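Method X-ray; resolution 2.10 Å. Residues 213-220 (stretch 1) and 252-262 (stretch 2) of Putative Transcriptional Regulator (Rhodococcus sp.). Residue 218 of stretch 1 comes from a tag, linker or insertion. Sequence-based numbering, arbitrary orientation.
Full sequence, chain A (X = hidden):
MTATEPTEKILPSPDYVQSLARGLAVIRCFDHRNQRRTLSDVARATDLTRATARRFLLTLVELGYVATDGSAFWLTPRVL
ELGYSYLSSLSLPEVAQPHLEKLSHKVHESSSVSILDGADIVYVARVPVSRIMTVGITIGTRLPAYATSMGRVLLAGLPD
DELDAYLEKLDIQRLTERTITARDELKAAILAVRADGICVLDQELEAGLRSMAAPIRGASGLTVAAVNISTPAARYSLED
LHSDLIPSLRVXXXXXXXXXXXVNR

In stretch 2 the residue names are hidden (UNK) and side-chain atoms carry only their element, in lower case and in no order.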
# COMPACT_ATOMS: atom_id res chain seq x y z
N ALA A 213 -18.74 -8.83 16.38
CA ALA A 213 -17.79 -8.65 15.28
C ALA A 213 -18.42 -7.98 14.08
O ALA A 213 -19.64 -8.03 13.89
CB ALA A 213 -17.17 -10.01 14.87
N ALA A 214 -17.59 -7.39 13.25
CA ALA A 214 -18.04 -6.68 12.07
C ALA A 214 -17.04 -7.03 10.95
O ALA A 214 -15.86 -7.35 11.22
CB ALA A 214 -18.02 -5.22 12.33
N PRO A 215 -17.50 -7.04 9.69
CA PRO A 215 -16.60 -7.27 8.56
C PRO A 215 -15.62 -6.15 8.27
O PRO A 215 -15.91 -4.94 8.45
CB PRO A 215 -17.57 -7.44 7.39
CG PRO A 215 -18.83 -6.59 7.82
CD PRO A 215 -18.93 -6.95 9.27
N ILE A 216 -14.45 -6.56 7.82
CA ILE A 216 -13.55 -5.65 7.18
C ILE A 216 -13.50 -6.08 5.69
O ILE A 216 -13.12 -7.22 5.37
CB ILE A 216 -12.17 -5.76 7.78
CG1 ILE A 216 -12.17 -5.20 9.21
CG2 ILE A 216 -11.16 -4.99 6.86
CD1 ILE A 216 -10.97 -5.70 9.97
N ARG A 217 -13.88 -5.16 4.82
CA ARG A 217 -13.94 -5.45 3.37
C ARG A 217 -12.78 -4.88 2.62
O ARG A 217 -12.23 -3.84 3.02
CB ARG A 217 -15.27 -4.93 2.77
CG ARG A 217 -16.43 -5.52 3.48
CD ARG A 217 -17.70 -5.02 2.91
NE ARG A 217 -18.70 -6.08 3.10
CZ ARG A 217 -19.68 -6.03 3.98
NH1 ARG A 217 -19.80 -4.94 4.75
NH2 ARG A 217 -20.55 -7.04 4.07
N GLY A 218 -12.37 -5.60 1.58
CA GLY A 218 -11.47 -5.08 0.52
C GLY A 218 -12.17 -4.01 -0.30
O GLY A 218 -13.38 -3.81 -0.13
N ALA A 219 -11.44 -3.29 -1.17
CA ALA A 219 -12.03 -2.13 -1.93
C ALA A 219 -13.19 -2.50 -2.89
O ALA A 219 -14.00 -1.64 -3.22
CB ALA A 219 -10.95 -1.24 -2.65
N SER A 220 -13.24 -3.78 -3.30
CA SER A 220 -14.33 -4.41 -4.10
C SER A 220 -15.55 -4.91 -3.26
O SER A 220 -16.49 -5.51 -3.84
CB SER A 220 -13.77 -5.65 -4.80
OG SER A 220 -13.42 -6.62 -3.81
N UNK A 252 -14.70 1.45 13.87
CA UNK A 252 -13.36 0.91 13.78
C UNK A 252 -13.22 0.08 12.53
O UNK A 252 -12.25 0.21 11.83
c UNK A 252 -13.06 0.07 15.07
o UNK A 252 -13.06 0.96 16.17
c UNK A 252 -11.69 -0.61 14.99
N UNK A 253 -14.20 -0.77 12.23
CA UNK A 253 -14.18 -1.60 11.07
C UNK A 253 -14.00 -0.71 9.83
O UNK A 253 -13.16 -0.98 9.00
c UNK A 253 -15.48 -2.39 10.94
N UNK A 254 -14.80 0.36 9.72
CA UNK A 254 -14.73 1.23 8.56
C UNK A 254 -13.38 2.02 8.47
O UNK A 254 -12.78 2.16 7.39
o UNK A 254 -15.90 3.15 9.54
c UNK A 254 -15.98 2.18 8.51
c UNK A 254 -17.25 1.43 8.72
N UNK A 255 -12.89 2.49 9.60
CA UNK A 255 -11.54 3.08 9.63
C UNK A 255 -10.45 2.14 9.12
O UNK A 255 -9.54 2.58 8.45
o UNK A 255 -12.72 5.26 10.86
c UNK A 255 -11.15 3.46 11.06
c UNK A 255 -12.01 4.58 11.64
o UNK A 255 -11.93 4.80 12.86
N UNK A 256 -10.52 0.87 9.51
CA UNK A 256 -9.53 -0.13 9.08
C UNK A 256 -9.67 -0.40 7.56
O UNK A 256 -8.66 -0.38 6.82
c UNK A 256 -9.40 -2.46 12.33
c UNK A 256 -9.63 -1.48 9.93
c UNK A 256 -9.21 -1.24 11.37
c UNK A 256 -8.74 -2.61 9.34
N UNK A 257 -10.90 -0.58 7.10
CA UNK A 257 -11.21 -0.70 5.66
C UNK A 257 -10.61 0.41 4.83
O UNK A 257 -10.06 0.15 3.77
o UNK A 257 -15.45 -0.84 5.26
o UNK A 257 -15.43 -3.01 5.49
c UNK A 257 -12.72 -0.63 5.42
c UNK A 257 -14.86 -1.92 5.48
c UNK A 257 -13.35 -1.91 5.77
N UNK A 258 -10.79 1.63 5.30
CA UNK A 258 -10.42 2.79 4.51
C UNK A 258 -8.90 2.82 4.41
O UNK A 258 -8.38 3.08 3.36
c UNK A 258 -10.89 4.07 5.14
c UNK A 258 -12.38 4.24 5.08
o UNK A 258 -11.98 6.49 5.83
n UNK A 258 -14.11 5.84 5.48
c UNK A 258 -12.81 5.62 5.50
N UNK A 259 -8.20 2.53 5.51
CA UNK A 259 -6.72 2.52 5.51
C UNK A 259 -6.19 1.39 4.64
O UNK A 259 -5.16 1.50 3.97
o UNK A 259 -5.56 3.78 8.81
c UNK A 259 -6.01 3.75 7.65
o UNK A 259 -6.27 4.79 7.00
c UNK A 259 -6.16 2.39 6.95
N UNK A 260 -6.88 0.28 4.68
CA UNK A 260 -6.40 -0.88 3.95
C UNK A 260 -6.52 -0.57 2.48
O UNK A 260 -5.67 -0.94 1.69
c UNK A 260 -7.99 -4.38 4.63
c UNK A 260 -5.47 -3.89 4.84
c UNK A 260 -6.79 -3.53 4.10
c UNK A 260 -7.24 -2.09 4.33
N UNK A 261 -7.58 0.12 2.10
CA UNK A 261 -7.79 0.45 0.71
C UNK A 261 -6.71 1.41 0.24
O UNK A 261 -6.21 1.25 -0.85
c UNK A 261 -9.23 1.06 0.46
N UNK A 262 -6.37 2.40 1.07
CA UNK A 262 -5.35 3.39 0.71
C UNK A 262 -3.96 2.76 0.52
O UNK A 262 -3.21 3.11 -0.40
c UNK A 262 -5.29 4.48 1.80
o UNK A 262 -6.60 5.05 1.96
c UNK A 262 -4.29 5.60 1.48
O HOH W 1 -10.58 -1.74 2.20

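Position 252 has three side-chain atoms: one carbon on CA that bears an oxygen and a second carbon. This beta-branched hydroxyl pattern is Thr-252, whose side chain is out of reach of stretch 1. Position 253 carries a single carbon, CB, which points toward the strand, 4.0 Å from CB of Ala-214 and 3.6 Å from O of Pro-215; it is Ala-253. CA of Ile-216 lies 5.7 Å from CA of Ala-253, a close backbone approach.

Position 254 repeats the pattern of one carbon bearing an oxygen and a carbon; it is Thr-254, directed away from the strand. At 255 two carbons end in two oxygens, a short carboxylate: Asp-255, out of reach.

Position 256 has four carbons and no heteroatom. The fork lies at the first carbon, one arm is two carbons long, and the short arm packs against the side chain of Ile-216. This branching defines Ile-256, with its CG2 3.9 Å from CD1 of Ile-216.

Position 257 has three carbons in a row, the third carrying two oxygens, one of which is 2.7 Å from N of Arg-217. Two terminal oxygens on a three-carbon chain give Glu-257. CA-to-CB points sideways, but with chi1 m and chi2 t the carboxylate comes nearer the strand, and OE2 accepts a hydrogen bond from N of Arg-217 with an N-H...acceptor angle of 149°.

Position 258 also has three carbons, but ends in one oxygen and one nitrogen, an amide: Gln-258, pointing away. Position 259, two carbons with two oxygens on the second, is Asp-259, again out of reach.

Position 260 has four carbons forked at the second rather than the first, and one tip of the fork meets the side chain of Ile-216; hence Leu-260, its CD2 3.9 Å from CG2 of Ile-216. The lone carbon at 261, CB, is 4.2 Å from CB of Ala-219 and marks Ala-261. Position 262 shows one carbon bearing an oxygen and a carbon, Thr-262; its OG1 donates to O of Gln-258 at 3.0 Å, within the helix.

The strand and helix axes run nearly parallel, 12° apart, and approach to 7.5 Å. Ile-216 meets both Ile-256 and Leu-260, four residues and roughly one helical turn apart, while CB of Ala-253 lies against the strand backbone. Beside this apolar packing, the carboxylate of Glu-257 holds the amide of Arg-217, and water 1 donates to O of Arg-217 at 2.8 Å and to O of Glu-257 at 2.5 Å. The same two residues are therefore joined directly and through solvent.

Stretch 2 252-262: TATDIEQDLAT
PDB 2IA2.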